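Local coordinates for protein alpha-fucosidase (Bifidobacterium bifidum, PDB 2EAE) that hydrolyses terminal alpha-1,2-linked L-fucose from glycans as a 1,2-alpha-L-fucosidase of glycoside hydrolase family 95, this chain being its catalytic domain fragment, at residues D16-Y21 / D158-K163; G338-S343 / T364-E369; Y544-A549 / D612-N617; G560-P565 / D573-E578. The protein carries 1 engineered substitution. All coordinates share one frame; numbering follows the deposited sequence.

The four contacts form two groups on opposite sides of the chain's centre. Contacts 1 and 2 have centres about 14 Å apart and touch where the His342 ring of contact 2 stacks on Trp18 of contact 1, joining the N-terminal beta domain to the catalytic region. Contacts 3 and 4, with centres about 16 Å apart, reach the same three-stranded sheet, and His547 NE2 probably hydrogen-bonds Asp573 OD1 (2.8 Å). Contact 4 is nested within the loop closed by contact 3; its Pro565 end comes near the fucose pocket, that side chain being about 6 Å from bound beta-L-fucopyranose. In contact 1, the Leu159 side chain is about 12 Å from that of the calcium ligand Ser385.

Contact 1 (D16-Y21 / D158-K163); sequences DDWLWY and DLNLSK
The Trp18 indole lies against the carboxylate of Asp158, which is stacked over one face with the two planes 22° apart, OD2 of Asp158 being 3.7 Å from CH2 of Trp18; the His342 ring stacks on the other face. Asn160 comes to the indole edge, but its ND2 and the Trp18 NE1 are both donors and do not bond. ND2 turns instead to Asp16 OD2 at 2.8 Å, an almost straight bond (174°) met on the anti side of the carboxylate. Lys163 NZ makes a salt bridge to the same OD2, its hydrogen bond long and weak at 3.3 Å. With Asn160 CG swung opposite its main-chain nitrogen (chi1 -173°), OD1 faces the following turn and accepts from Lys163 N at 3.0 Å, from above the amide plane, an Asx motif that holds the amide at both ends. Strand 18-21 is an edge strand of a large antiparallel sheet in the N-terminal beta domain and runs antiparallel to strand 155-160. Leu19 and Leu159 form the hydrogen-bonded pair (Leu159 N to Leu19 O 2.7 Å, Leu19 N to Leu159 O 3.0 Å), and their side chains point together to Tyr377 of helix 364-385. Past the strand, Ser162 OG accepts from Asp17 N at 2.9 Å, while the Asp17 carboxylate is held by Tyr330 OH and a salt bridge to Lys376. Asp158 OD1 is close to the carboxylate of Asp167, which may raise the proton affinity of one.

Contact 2 (G338-S343 / T364-E369); sequences GQSGHS and TAQKRE
Ser340 donates twice to helix 364-385. Its hydroxyl gives a hydrogen bond to Glu369 OE1, OG to OE1 3.1 Å, arriving on the anti side and 28° out of the carboxylate plane. Its backbone N reaches Ala365 O at 3.3 Å, a weak bond to a carbonyl that also accepts the helical bond from Glu369 N at 2.9 Å. The hydroxyl sits between the Ser340 nitrogen and carbonyl carbon (chi1 39°), facing the helix. Glu369 is fully extended, and its methylene chain runs alongside the Ser340 carbonyl, CG to O 3.3 Å. Here the loop that leaves strand 334-336 lies across the start of helix 364-385 in the catalytic region, which in this family is an (alpha/alpha)6 barrel. Replacing Glu369 by leucine would probably leave the Ser340 hydroxyl without its carboxylate acceptor and able to turn away from the helix. Other loop donors are met outside the contact: Gly338 N by Asp336, and Gly341 N by Ser344. Arg368 touches the loop with its CB, 3.7 Å from Gln339 CA, while its guanidinium leads away to a salt bridge with Glu371 and carries the Thr364 CG2 methyl over one face.

Contact 3 (Y544-A549 / D612-N617); sequences YMLHKA and DNWAKN
The backbones of 544-549 and 612-617 stay apart, with their nearest CA atoms, those of Lys548 and Asp612, 6.7 Å from each other and no direct main-chain hydrogen bond between them. Residues 547-548 form an outer strand of a small three-stranded antiparallel sheet next to strand 557-564, following helix 524-545. Residues 612-614 make a 3-10 turn in the long loop between helices 576-596 and 631-638, so the contact packs this loop over the junction of helix and sheet. Trp614 carries the apolar part. Its CD1 lies 3.8 Å from Leu546 O, the CB of Leu546 is close to the pyrrole side of the ring, and NE1 donates to Val542 O. The indole also packs on Ala634 and Leu637 of helix 631-638, with the Phe622 ring meeting it at a steep angle. At the exposed end, Lys548 stretches out straight, CG placed opposite its main-chain nitrogen (chi1 173°), and its NZ forms a salt bridge with Asp612 OD1 at 2.6 Å, on the syn side and 32° out of the carboxylate plane. At the other end Lys616, extended beyond CG, donates through NZ directly to Asn543 O and reaches Leu546 O through two waters, which donate to that oxygen at 2.7 and 2.9 Å; the nearer of them also lies in the plane of the Trp614 ring, at its edge.

Contact 4 (G560-P565 / D573-E578); sequences GVAYSP and DGNTYE
Pro565 sets its CD-CG edge on the face of the Tyr577 ring, CD over the centre: CD stands 3.4 Å from the centroid of the ring, 10° off the ring normal, a CH-pi contact, and CG is 3.5 Å from Tyr577 CZ. The phenol hydroxyl beyond is bonded to Ser503. With alanine in place of Tyr577, a gap is likely to open under Pro565, next to the fucose pocket, and Ser503 would lose this partner. Strand 557-564 forms a hairpin with strand 569-573, which leads straight into helix 576-596. Asn575 is the N-cap, its OD1 taking Glu578 N at 2.9 Å in a nearly straight bond (178°), while its ND2 lies against the Tyr563-Ser564 peptide without a hydrogen bond, and 3.6 Å from Ala562 CB. At the open base of the hairpin, Gly574 N bonds Gly560 O at 2.9 Å from above the carbonyl plane; both glycines have positive phi. Between strand and helix start the contact is buried too, but looser and water-bridged: one water donates to Ser564 OG, 2.9 Å away, and accepts from Tyr577 N, while Ser564 OG also pairs with Glu651.

Contact 1 (D16-Y21 / D158-K163)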
loop_
_atom_site.group_PDB
_atom_site.type_symbol
_atom_site.label_atom_id
_atom_site.label_comp_id
_atom_site.label_asym_id
_atom_site.label_seq_id
_atom_site.Cartn_x
_atom_site.Cartn_y
_atom_site.Cartn_z
ATOM N N ASP A 16 18.126 5.706 -18.278
ATOM C CA ASP A 16 17.184 5.913 -17.182
ATOM C C ASP A 16 15.734 5.683 -17.627
ATOM O O ASP A 16 15.405 5.836 -18.810
ATOM C CB ASP A 16 17.317 7.321 -16.624
ATOM C CG ASP A 16 18.641 7.545 -15.870
ATOM O OD1 ASP A 16 19.399 6.570 -15.686
ATOM O OD2 ASP A 16 18.894 8.698 -15.455
ATOM N N ASP A 17 14.858 5.354 -16.674
ATOM C CA ASP A 17 13.412 5.189 -16.968
ATOM C C ASP A 17 12.721 6.533 -16.799
ATOM O O ASP A 17 12.777 7.112 -15.734
ATOM C CB ASP A 17 12.791 4.178 -16.003
ATOM C CG ASP A 17 13.502 2.830 -16.019
ATOM O OD1 ASP A 17 13.758 2.306 -17.119
ATOM O OD2 ASP A 17 13.761 2.270 -14.918
ATOM N N TRP A 18 12.083 7.030 -17.861
ATOM C CA TRP A 18 11.372 8.304 -17.838
ATOM C C TRP A 18 9.890 8.157 -18.110
ATOM O O TRP A 18 9.500 7.336 -18.943
ATOM C CB TRP A 18 11.894 9.176 -18.972
ATOM C CG TRP A 18 13.224 9.874 -18.721
ATOM C CD1 TRP A 18 14.166 9.607 -17.744
ATOM C CD2 TRP A 18 13.750 10.935 -19.514
ATOM N NE1 TRP A 18 15.232 10.473 -17.877
ATOM C CE2 TRP A 18 15.004 11.295 -18.958
ATOM C CE3 TRP A 18 13.280 11.615 -20.657
ATOM C CZ2 TRP A 18 15.803 12.314 -19.510
ATOM C CZ3 TRP A 18 14.061 12.642 -21.198
ATOM C CH2 TRP A 18 15.308 12.981 -20.619
ATOM N N LEU A 19 9.087 8.958 -17.418
ATOM C CA LEU A 19 7.742 9.336 -17.907
ATOM C C LEU A 19 7.953 10.731 -18.448
ATOM O O LEU A 19 8.573 11.556 -17.787
ATOM C CB LEU A 19 6.686 9.397 -16.789
ATOM C CG LEU A 19 6.530 8.296 -15.734
ATOM C CD1 LEU A 19 5.199 8.564 -15.033
ATOM C CD2 LEU A 19 6.607 6.862 -16.326
ATOM N N TRP A 20 7.486 11.002 -19.656
ATOM C CA TRP A 20 7.856 12.281 -20.290
ATOM C C TRP A 20 6.754 12.766 -21.222
ATOM O O TRP A 20 5.983 11.960 -21.773
ATOM C CB TRP A 20 9.221 12.183 -21.022
ATOM C CG TRP A 20 9.315 11.219 -22.165
ATOM C CD1 TRP A 20 9.449 9.853 -22.103
ATOM C CD2 TRP A 20 9.332 11.554 -23.550
ATOM N NE1 TRP A 20 9.562 9.323 -23.369
ATOM C CE2 TRP A 20 9.470 10.340 -24.280
ATOM C CE3 TRP A 20 9.204 12.756 -24.249
ATOM C CZ2 TRP A 20 9.505 10.299 -25.675
ATOM C CZ3 TRP A 20 9.244 12.717 -25.637
ATOM C CH2 TRP A 20 9.387 11.478 -26.338
ATOM N N TYR A 21 6.647 14.095 -21.309
ATOM C CA TYR A 21 5.537 14.786 -21.946
ATOM C C TYR A 21 6.104 15.950 -22.750
ATOM O O TYR A 21 7.119 16.544 -22.345
ATOM C CB TYR A 21 4.515 15.268 -20.895
ATOM C CG TYR A 21 4.080 14.110 -20.026
ATOM C CD1 TYR A 21 2.965 13.358 -20.359
ATOM C CD2 TYR A 21 4.847 13.713 -18.920
ATOM C CE1 TYR A 21 2.587 12.254 -19.581
ATOM C CE2 TYR A 21 4.485 12.610 -18.148
ATOM C CZ TYR A 21 3.357 11.886 -18.490
ATOM O OH TYR A 21 3.013 10.782 -17.743
ATOM N N ASP A 158 9.597 15.807 -17.578
ATOM C CA ASP A 158 9.763 14.378 -17.351
ATOM C C ASP A 158 9.833 14.078 -15.880
ATOM O O ASP A 158 10.009 14.982 -15.055
ATOM C CB ASP A 158 10.967 13.782 -18.092
ATOM C CG ASP A 158 12.289 14.270 -17.559
ATOM O OD1 ASP A 158 12.580 14.019 -16.363
ATOM O OD2 ASP A 158 13.053 14.874 -18.352
ATOM N N LEU A 159 9.626 12.807 -15.576
ATOM C CA LEU A 159 9.894 12.280 -14.269
ATOM C C LEU A 159 10.908 11.165 -14.480
ATOM O O LEU A 159 10.601 10.140 -15.117
ATOM C CB LEU A 159 8.596 11.778 -13.584
ATOM C CG LEU A 159 8.768 11.281 -12.144
ATOM C CD1 LEU A 159 9.224 12.423 -11.200
ATOM C CD2 LEU A 159 7.457 10.696 -11.664
ATOM N N ASN A 160 12.120 11.393 -13.985
ATOM C CA ASN A 160 13.189 10.407 -14.043
ATOM C C ASN A 160 13.083 9.492 -12.816
ATOM O O ASN A 160 13.471 9.856 -11.711
ATOM C CB ASN A 160 14.574 11.092 -14.135
ATOM C CG ASN A 160 15.700 10.100 -14.379
ATOM O OD1 ASN A 160 15.607 8.937 -13.997
ATOM N ND2 ASN A 160 16.771 10.554 -15.048
ATOM N N LEU A 161 12.524 8.303 -13.035
ATOM C CA LEU A 161 12.228 7.384 -11.945
ATOM C C LEU A 161 13.526 6.855 -11.379
ATOM O O LEU A 161 13.587 6.519 -10.205
ATOM C CB LEU A 161 11.414 6.197 -12.467
ATOM C CG LEU A 161 10.097 6.479 -13.208
ATOM C CD1 LEU A 161 9.388 5.132 -13.460
ATOM C CD2 LEU A 161 9.259 7.423 -12.382
ATOM N N SER A 162 14.546 6.789 -12.234
ATOM C CA SER A 162 15.820 6.157 -11.913
ATOM C C SER A 162 16.620 7.070 -10.997
ATOM O O SER A 162 17.307 6.600 -10.084
ATOM C CB SER A 162 16.638 5.877 -13.187
ATOM O OG SER A 162 16.029 4.946 -14.078
ATOM N N LYS A 163 16.526 8.374 -11.223
ATOM C CA LYS A 163 17.238 9.337 -10.375
ATOM C C LYS A 163 16.339 10.018 -9.339
ATOM O O LYS A 163 16.791 10.809 -8.537
ATOM C CB LYS A 163 17.952 10.383 -11.248
ATOM C CG LYS A 163 19.128 9.849 -12.026
ATOM C CD LYS A 163 20.001 11.030 -12.502
ATOM C CE LYS A 163 21.087 10.598 -13.481
ATOM N NZ LYS A 163 21.416 9.152 -13.359
#

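Contact 2 (G338-S343 / T364-E369)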
loop_
_atom_site.group_PDB
_atom_site.type_symbol
_atom_site.label_atom_id
_atom_site.label_comp_id
_atom_site.label_asym_id
_atom_site.label_seq_id
_atom_site.Cartn_x
_atom_site.Cartn_y
_atom_site.Cartn_z
ATOM N N GLY A 338 11.628 -6.520 -23.336
ATOM C CA GLY A 338 11.857 -6.072 -24.711
ATOM C C GLY A 338 11.178 -4.732 -24.997
ATOM O O GLY A 338 10.822 -4.438 -26.156
ATOM N N GLN A 339 11.041 -3.922 -23.949
ATOM C CA GLN A 339 10.470 -2.583 -24.033
ATOM C C GLN A 339 11.322 -1.648 -24.875
ATOM O O GLN A 339 12.567 -1.734 -24.862
ATOM C CB GLN A 339 10.493 -1.857 -22.701
ATOM C CG GLN A 339 10.175 -2.530 -21.472
ATOM C CD GLN A 339 11.298 -3.326 -20.886
ATOM O OE1 GLN A 339 12.163 -2.853 -20.106
ATOM N NE2 GLN A 339 11.224 -4.561 -21.161
ATOM N N SER A 340 10.645 -0.685 -25.511
ATOM C CA SER A 340 11.280 0.574 -25.896
ATOM C C SER A 340 11.428 1.475 -24.663
ATOM O O SER A 340 10.932 1.151 -23.549
ATOM C CB SER A 340 10.484 1.271 -27.036
ATOM O OG SER A 340 9.083 1.139 -26.845
ATOM N N GLY A 341 12.150 2.584 -24.823
ATOM C CA GLY A 341 12.241 3.624 -23.794
ATOM C C GLY A 341 12.390 5.014 -24.399
ATOM O O GLY A 341 12.245 5.163 -25.622
ATOM N N HIS A 342 12.700 6.008 -23.566
ATOM C CA HIS A 342 12.792 7.411 -24.019
ATOM C C HIS A 342 13.915 7.674 -25.039
ATOM O O HIS A 342 13.842 8.634 -25.796
ATOM C CB HIS A 342 12.834 8.406 -22.834
ATOM C CG HIS A 342 14.191 8.578 -22.191
ATOM N ND1 HIS A 342 14.614 7.814 -21.122
ATOM C CD2 HIS A 342 15.202 9.446 -22.455
ATOM C CE1 HIS A 342 15.836 8.187 -20.765
ATOM N NE2 HIS A 342 16.210 9.190 -21.546
ATOM N N SER A 343 14.933 6.809 -25.031
ATOM C CA SER A 343 16.113 6.878 -25.924
ATOM C C SER A 343 15.983 6.067 -27.196
ATOM O O SER A 343 16.856 6.153 -28.086
ATOM C CB SER A 343 17.343 6.305 -25.191
ATOM O OG SER A 343 17.579 7.021 -24.011
ATOM N N THR A 364 4.353 -4.079 -30.122
ATOM C CA THR A 364 4.730 -4.905 -28.992
ATOM C C THR A 364 5.690 -4.179 -28.065
ATOM O O THR A 364 5.484 -4.188 -26.870
ATOM C CB THR A 364 5.269 -6.269 -29.440
ATOM O OG1 THR A 364 4.217 -6.930 -30.142
ATOM C CG2 THR A 364 5.656 -7.147 -28.232
ATOM N N ALA A 365 6.741 -3.581 -28.623
ATOM C CA ALA A 365 7.744 -2.886 -27.835
ATOM C C ALA A 365 7.109 -1.767 -27.006
ATOM O O ALA A 365 7.463 -1.562 -25.868
ATOM C CB ALA A 365 8.805 -2.317 -28.726
ATOM N N GLN A 366 6.167 -1.033 -27.601
ATOM C CA GLN A 366 5.482 0.039 -26.871
ATOM C C GLN A 366 4.560 -0.489 -25.780
ATOM O O GLN A 366 4.482 0.104 -24.706
ATOM C CB GLN A 366 4.690 0.935 -27.836
ATOM C CG GLN A 366 5.613 1.744 -28.759
ATOM C CD GLN A 366 4.834 2.421 -29.909
ATOM O OE1 GLN A 366 3.708 2.007 -30.267
ATOM N NE2 GLN A 366 5.432 3.443 -30.482
ATOM N N LYS A 367 3.851 -1.589 -26.047
ATOM C CA LYS A 367 3.089 -2.257 -24.998
ATOM C C LYS A 367 3.994 -2.652 -23.824
ATOM O O LYS A 367 3.631 -2.484 -22.649
ATOM C CB LYS A 367 2.369 -3.510 -25.543
ATOM C CG LYS A 367 1.166 -3.180 -26.442
ATOM C CD LYS A 367 0.310 -4.453 -26.682
ATOM C CE LYS A 367 -0.442 -4.886 -25.408
ATOM N NZ LYS A 367 -1.060 -6.275 -25.546
ATOM N N ARG A 368 5.169 -3.210 -24.145
ATOM C CA ARG A 368 6.133 -3.625 -23.107
ATOM C C ARG A 368 6.681 -2.417 -22.333
ATOM O O ARG A 368 6.891 -2.500 -21.101
ATOM C CB ARG A 368 7.278 -4.452 -23.728
ATOM C CG ARG A 368 6.818 -5.701 -24.387
ATOM C CD ARG A 368 5.854 -6.536 -23.482
ATOM N NE ARG A 368 5.399 -7.649 -24.288
ATOM C CZ ARG A 368 4.154 -7.858 -24.684
ATOM N NH1 ARG A 368 3.161 -7.073 -24.296
ATOM N NH2 ARG A 368 3.898 -8.911 -25.442
ATOM N N GLU A 369 6.861 -1.295 -23.038
ATOM C CA GLU A 369 7.274 -0.033 -22.407
ATOM C C GLU A 369 6.229 0.410 -21.393
ATOM O O GLU A 369 6.590 0.676 -20.281
ATOM C CB GLU A 369 7.528 1.103 -23.391
ATOM C CG GLU A 369 8.033 2.408 -22.697
ATOM C CD GLU A 369 8.361 3.537 -23.665
ATOM O OE1 GLU A 369 8.265 3.345 -24.896
ATOM O OE2 GLU A 369 8.684 4.659 -23.202
HETATM O O HOH W 1 9.001 4.619 -26.796
#

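Contact 3 (Y544-A549 / D612-N617)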
loop_
_atom_site.group_PDB
_atom_site.type_symbol
_atom_site.label_atom_id
_atom_site.label_comp_id
_atom_site.label_asym_id
_atom_site.label_seq_id
_atom_site.Cartn_x
_atom_site.Cartn_y
_atom_site.Cartn_z
ATOM N N TYR A 544 -12.543 -13.266 22.913
ATOM C CA TYR A 544 -13.658 -12.330 22.859
ATOM C C TYR A 544 -14.523 -12.400 21.593
ATOM O O TYR A 544 -15.721 -12.057 21.630
ATOM C CB TYR A 544 -13.173 -10.907 23.108
ATOM C CG TYR A 544 -12.416 -10.748 24.400
ATOM C CD1 TYR A 544 -13.077 -10.408 25.565
ATOM C CD2 TYR A 544 -11.030 -10.973 24.462
ATOM C CE1 TYR A 544 -12.389 -10.276 26.768
ATOM C CE2 TYR A 544 -10.333 -10.837 25.673
ATOM C CZ TYR A 544 -11.023 -10.479 26.812
ATOM O OH TYR A 544 -10.358 -10.341 28.018
ATOM N N MET A 545 -13.944 -12.803 20.467
ATOM C CA MET A 545 -14.665 -12.689 19.190
ATOM C C MET A 545 -15.360 -13.964 18.790
ATOM O O MET A 545 -16.538 -13.912 18.390
ATOM C CB MET A 545 -13.741 -12.195 18.060
ATOM C CG MET A 545 -13.187 -10.753 18.295
ATOM S SD MET A 545 -14.530 -9.517 18.365
ATOM C CE MET A 545 -15.005 -9.435 16.616
ATOM N N LEU A 546 -14.645 -15.090 18.864
ATOM C CA LEU A 546 -15.162 -16.369 18.348
ATOM C C LEU A 546 -16.328 -16.926 19.187
ATOM O O LEU A 546 -16.355 -16.789 20.406
ATOM C CB LEU A 546 -14.049 -17.417 18.262
ATOM C CG LEU A 546 -12.802 -17.095 17.410
ATOM C CD1 LEU A 546 -11.733 -18.250 17.472
ATOM C CD2 LEU A 546 -13.260 -16.886 16.019
ATOM N N HIS A 547 -17.266 -17.571 18.512
ATOM C CA HIS A 547 -18.374 -18.229 19.204
ATOM C C HIS A 547 -18.791 -19.403 18.364
ATOM O O HIS A 547 -18.414 -19.485 17.188
ATOM C CB HIS A 547 -19.519 -17.235 19.504
ATOM C CG HIS A 547 -20.505 -17.030 18.380
ATOM N ND1 HIS A 547 -21.847 -16.800 18.624
ATOM C CD2 HIS A 547 -20.355 -16.988 17.033
ATOM C CE1 HIS A 547 -22.479 -16.624 17.473
ATOM N NE2 HIS A 547 -21.602 -16.755 16.490
ATOM N N LYS A 548 -19.498 -20.349 18.981
ATOM C CA LYS A 548 -20.051 -21.470 18.235
ATOM C C LYS A 548 -21.228 -20.916 17.410
ATOM O O LYS A 548 -22.119 -20.219 17.944
ATOM C CB LYS A 548 -20.519 -22.559 19.179
ATOM C CG LYS A 548 -21.264 -23.689 18.488
ATOM C CD LYS A 548 -21.758 -24.648 19.529
ATOM C CE LYS A 548 -21.979 -26.018 18.902
ATOM N NZ LYS A 548 -22.437 -27.003 19.918
ATOM N N ALA A 549 -21.197 -21.211 16.118
ATOM C CA ALA A 549 -22.167 -20.669 15.185
ATOM C C ALA A 549 -23.569 -21.243 15.435
ATOM O O ALA A 549 -23.704 -22.385 15.886
ATOM C CB ALA A 549 -21.715 -20.991 13.761
ATOM N N ASP A 612 -17.953 -26.257 21.421
ATOM C CA ASP A 612 -18.542 -26.162 22.767
ATOM C C ASP A 612 -17.532 -25.655 23.810
ATOM O O ASP A 612 -17.929 -25.164 24.873
ATOM C CB ASP A 612 -19.060 -27.515 23.202
ATOM C CG ASP A 612 -20.294 -27.914 22.449
ATOM O OD1 ASP A 612 -21.155 -27.010 22.234
ATOM O OD2 ASP A 612 -20.395 -29.114 22.063
ATOM N N ASN A 613 -16.239 -25.760 23.503
ATOM C CA ASN A 613 -15.213 -25.257 24.418
ATOM C C ASN A 613 -15.323 -23.737 24.631
ATOM O O ASN A 613 -14.714 -23.215 25.538
ATOM C CB ASN A 613 -13.800 -25.579 23.951
ATOM C CG ASN A 613 -13.485 -27.057 23.975
ATOM O OD1 ASN A 613 -14.318 -27.883 24.320
ATOM N ND2 ASN A 613 -12.290 -27.389 23.543
ATOM N N TRP A 614 -16.094 -23.056 23.788
ATOM C CA TRP A 614 -16.248 -21.593 23.846
ATOM C C TRP A 614 -17.467 -21.072 24.648
ATOM O O TRP A 614 -17.727 -19.863 24.684
ATOM C CB TRP A 614 -16.197 -20.995 22.441
ATOM C CG TRP A 614 -14.792 -20.660 22.015
ATOM C CD1 TRP A 614 -14.188 -19.414 22.061
ATOM C CD2 TRP A 614 -13.802 -21.569 21.526
ATOM N NE1 TRP A 614 -12.866 -19.512 21.610
ATOM C CE2 TRP A 614 -12.615 -20.820 21.279
ATOM C CE3 TRP A 614 -13.797 -22.951 21.258
ATOM C CZ2 TRP A 614 -11.427 -21.421 20.793
ATOM C CZ3 TRP A 614 -12.617 -23.537 20.781
ATOM C CH2 TRP A 614 -11.456 -22.763 20.563
ATOM N N ALA A 615 -18.155 -21.983 25.333
ATOM C CA ALA A 615 -19.338 -21.625 26.116
ATOM C C ALA A 615 -18.955 -20.609 27.177
ATOM O O ALA A 615 -17.907 -20.739 27.820
ATOM C CB ALA A 615 -19.966 -22.856 26.755
ATOM N N LYS A 616 -19.792 -19.592 27.336
ATOM C CA LYS A 616 -19.527 -18.530 28.305
ATOM C C LYS A 616 -20.695 -18.347 29.251
ATOM O O LYS A 616 -21.835 -18.553 28.861
ATOM C CB LYS A 616 -19.228 -17.218 27.593
ATOM C CG LYS A 616 -17.896 -17.243 26.845
ATOM C CD LYS A 616 -17.671 -15.935 26.130
ATOM C CE LYS A 616 -16.391 -16.009 25.290
ATOM N NZ LYS A 616 -16.340 -14.870 24.301
ATOM N N ASN A 617 -20.408 -17.960 30.487
ATOM C CA ASN A 617 -21.482 -17.566 31.406
ATOM C C ASN A 617 -21.893 -16.124 31.133
ATOM O O ASN A 617 -21.313 -15.463 30.249
ATOM C CB ASN A 617 -21.147 -17.851 32.875
ATOM C CG ASN A 617 -19.980 -17.043 33.396
ATOM O OD1 ASN A 617 -19.669 -15.970 32.881
ATOM N ND2 ASN A 617 -19.305 -17.573 34.427
HETATM O O HOH W 2 -14.578 -15.973 22.312
HETATM O O HOH W 3 -18.186 -15.742 22.344
#

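Contact 4 (G560-P565 / D573-E578)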
loop_
_atom_site.group_PDB
_atom_site.type_symbol
_atom_site.label_atom_id
_atom_site.label_comp_id
_atom_site.label_asym_id
_atom_site.label_seq_id
_atom_site.Cartn_x
_atom_site.Cartn_y
_atom_site.Cartn_z
ATOM N N GLY A 560 -18.785 -14.262 14.873
ATOM C CA GLY A 560 -19.984 -13.508 15.302
ATOM C C GLY A 560 -20.394 -12.435 14.319
ATOM O O GLY A 560 -20.074 -12.523 13.134
ATOM N N VAL A 561 -21.095 -11.403 14.795
ATOM C CA VAL A 561 -21.681 -10.373 13.894
ATOM C C VAL A 561 -20.682 -9.861 12.825
ATOM O O VAL A 561 -19.629 -9.297 13.143
ATOM C CB VAL A 561 -22.202 -9.181 14.680
ATOM C CG1 VAL A 561 -22.860 -8.171 13.741
ATOM C CG2 VAL A 561 -23.171 -9.641 15.754
ATOM N N ALA A 562 -21.041 -10.015 11.567
ATOM C CA ALA A 562 -20.087 -9.775 10.480
ATOM C C ALA A 562 -20.673 -8.950 9.317
ATOM O O ALA A 562 -21.903 -8.907 9.106
ATOM C CB ALA A 562 -19.594 -11.122 9.959
ATOM N N TYR A 563 -19.780 -8.306 8.558
ATOM C CA TYR A 563 -20.118 -7.629 7.314
ATOM C C TYR A 563 -19.014 -7.962 6.338
ATOM O O TYR A 563 -17.820 -7.890 6.705
ATOM C CB TYR A 563 -20.187 -6.085 7.507
ATOM C CG TYR A 563 -20.649 -5.406 6.243
ATOM C CD1 TYR A 563 -21.898 -5.708 5.699
ATOM C CD2 TYR A 563 -19.824 -4.509 5.555
ATOM C CE1 TYR A 563 -22.319 -5.114 4.537
ATOM C CE2 TYR A 563 -20.247 -3.900 4.370
ATOM C CZ TYR A 563 -21.494 -4.213 3.868
ATOM O OH TYR A 563 -21.923 -3.639 2.678
ATOM N N SER A 564 -19.387 -8.326 5.110
ATOM C CA SER A 564 -18.374 -8.640 4.098
ATOM C C SER A 564 -18.104 -7.396 3.254
ATOM O O SER A 564 -19.003 -6.902 2.560
ATOM C CB SER A 564 -18.829 -9.840 3.237
ATOM O OG SER A 564 -17.800 -10.263 2.344
ATOM N N PRO A 565 -16.853 -6.849 3.317
ATOM C CA PRO A 565 -16.642 -5.617 2.553
ATOM C C PRO A 565 -16.926 -5.823 1.056
ATOM O O PRO A 565 -16.347 -6.760 0.455
ATOM C CB PRO A 565 -15.123 -5.317 2.751
ATOM C CG PRO A 565 -14.728 -6.072 4.020
ATOM C CD PRO A 565 -15.638 -7.327 4.001
ATOM N N ASP A 573 -23.812 -14.370 10.737
ATOM C CA ASP A 573 -23.104 -15.213 11.734
ATOM C C ASP A 573 -21.728 -15.571 11.169
ATOM O O ASP A 573 -21.507 -16.657 10.623
ATOM C CB ASP A 573 -23.906 -16.504 12.058
ATOM C CG ASP A 573 -23.397 -17.228 13.283
ATOM O OD1 ASP A 573 -22.315 -16.883 13.798
ATOM O OD2 ASP A 573 -24.109 -18.158 13.747
ATOM N N GLY A 574 -20.803 -14.651 11.331
ATOM C CA GLY A 574 -19.525 -14.711 10.589
ATOM C C GLY A 574 -19.649 -14.624 9.071
ATOM O O GLY A 574 -20.730 -14.362 8.532
ATOM N N ASN A 575 -18.537 -14.859 8.368
ATOM C CA ASN A 575 -18.537 -14.882 6.898
ATOM C C ASN A 575 -17.151 -15.364 6.482
ATOM O O ASN A 575 -16.278 -15.548 7.343
ATOM C CB ASN A 575 -18.929 -13.511 6.242
ATOM C CG ASN A 575 -17.985 -12.358 6.614
ATOM O OD1 ASN A 575 -16.846 -12.586 6.952
ATOM N ND2 ASN A 575 -18.482 -11.114 6.560
ATOM N N THR A 576 -16.960 -15.561 5.173
ATOM C CA THR A 576 -15.733 -16.150 4.653
ATOM C C THR A 576 -14.543 -15.190 4.830
ATOM O O THR A 576 -13.416 -15.649 5.101
ATOM C CB THR A 576 -15.922 -16.524 3.221
ATOM O OG1 THR A 576 -17.023 -17.448 3.173
ATOM C CG2 THR A 576 -14.665 -17.243 2.672
ATOM N N TYR A 577 -14.823 -13.897 4.686
ATOM C CA TYR A 577 -13.838 -12.813 4.895
ATOM C C TYR A 577 -13.187 -12.969 6.261
ATOM O O TYR A 577 -11.980 -13.229 6.360
ATOM C CB TYR A 577 -14.549 -11.473 4.769
ATOM C CG TYR A 577 -13.795 -10.246 5.207
ATOM C CD1 TYR A 577 -12.696 -9.781 4.483
ATOM C CD2 TYR A 577 -14.220 -9.510 6.312
ATOM C CE1 TYR A 577 -12.025 -8.575 4.867
ATOM C CE2 TYR A 577 -13.570 -8.304 6.714
ATOM C CZ TYR A 577 -12.461 -7.868 5.976
ATOM O OH TYR A 577 -11.814 -6.707 6.353
ATOM N N GLU A 578 -13.987 -12.845 7.320
ATOM C CA GLU A 578 -13.437 -12.861 8.692
ATOM C C GLU A 578 -12.802 -14.216 8.994
ATOM O O GLU A 578 -11.745 -14.268 9.589
ATOM C CB GLU A 578 -14.533 -12.579 9.726
ATOM C CG GLU A 578 -15.125 -11.176 9.672
ATOM C CD GLU A 578 -14.573 -10.202 10.746
ATOM O OE1 GLU A 578 -14.056 -10.653 11.832
ATOM O OE2 GLU A 578 -14.709 -8.973 10.505
HETATM O O HOH W 4 -16.870 -8.330 9.607
HETATM O O HOH W 5 -17.231 -12.956 3.309
#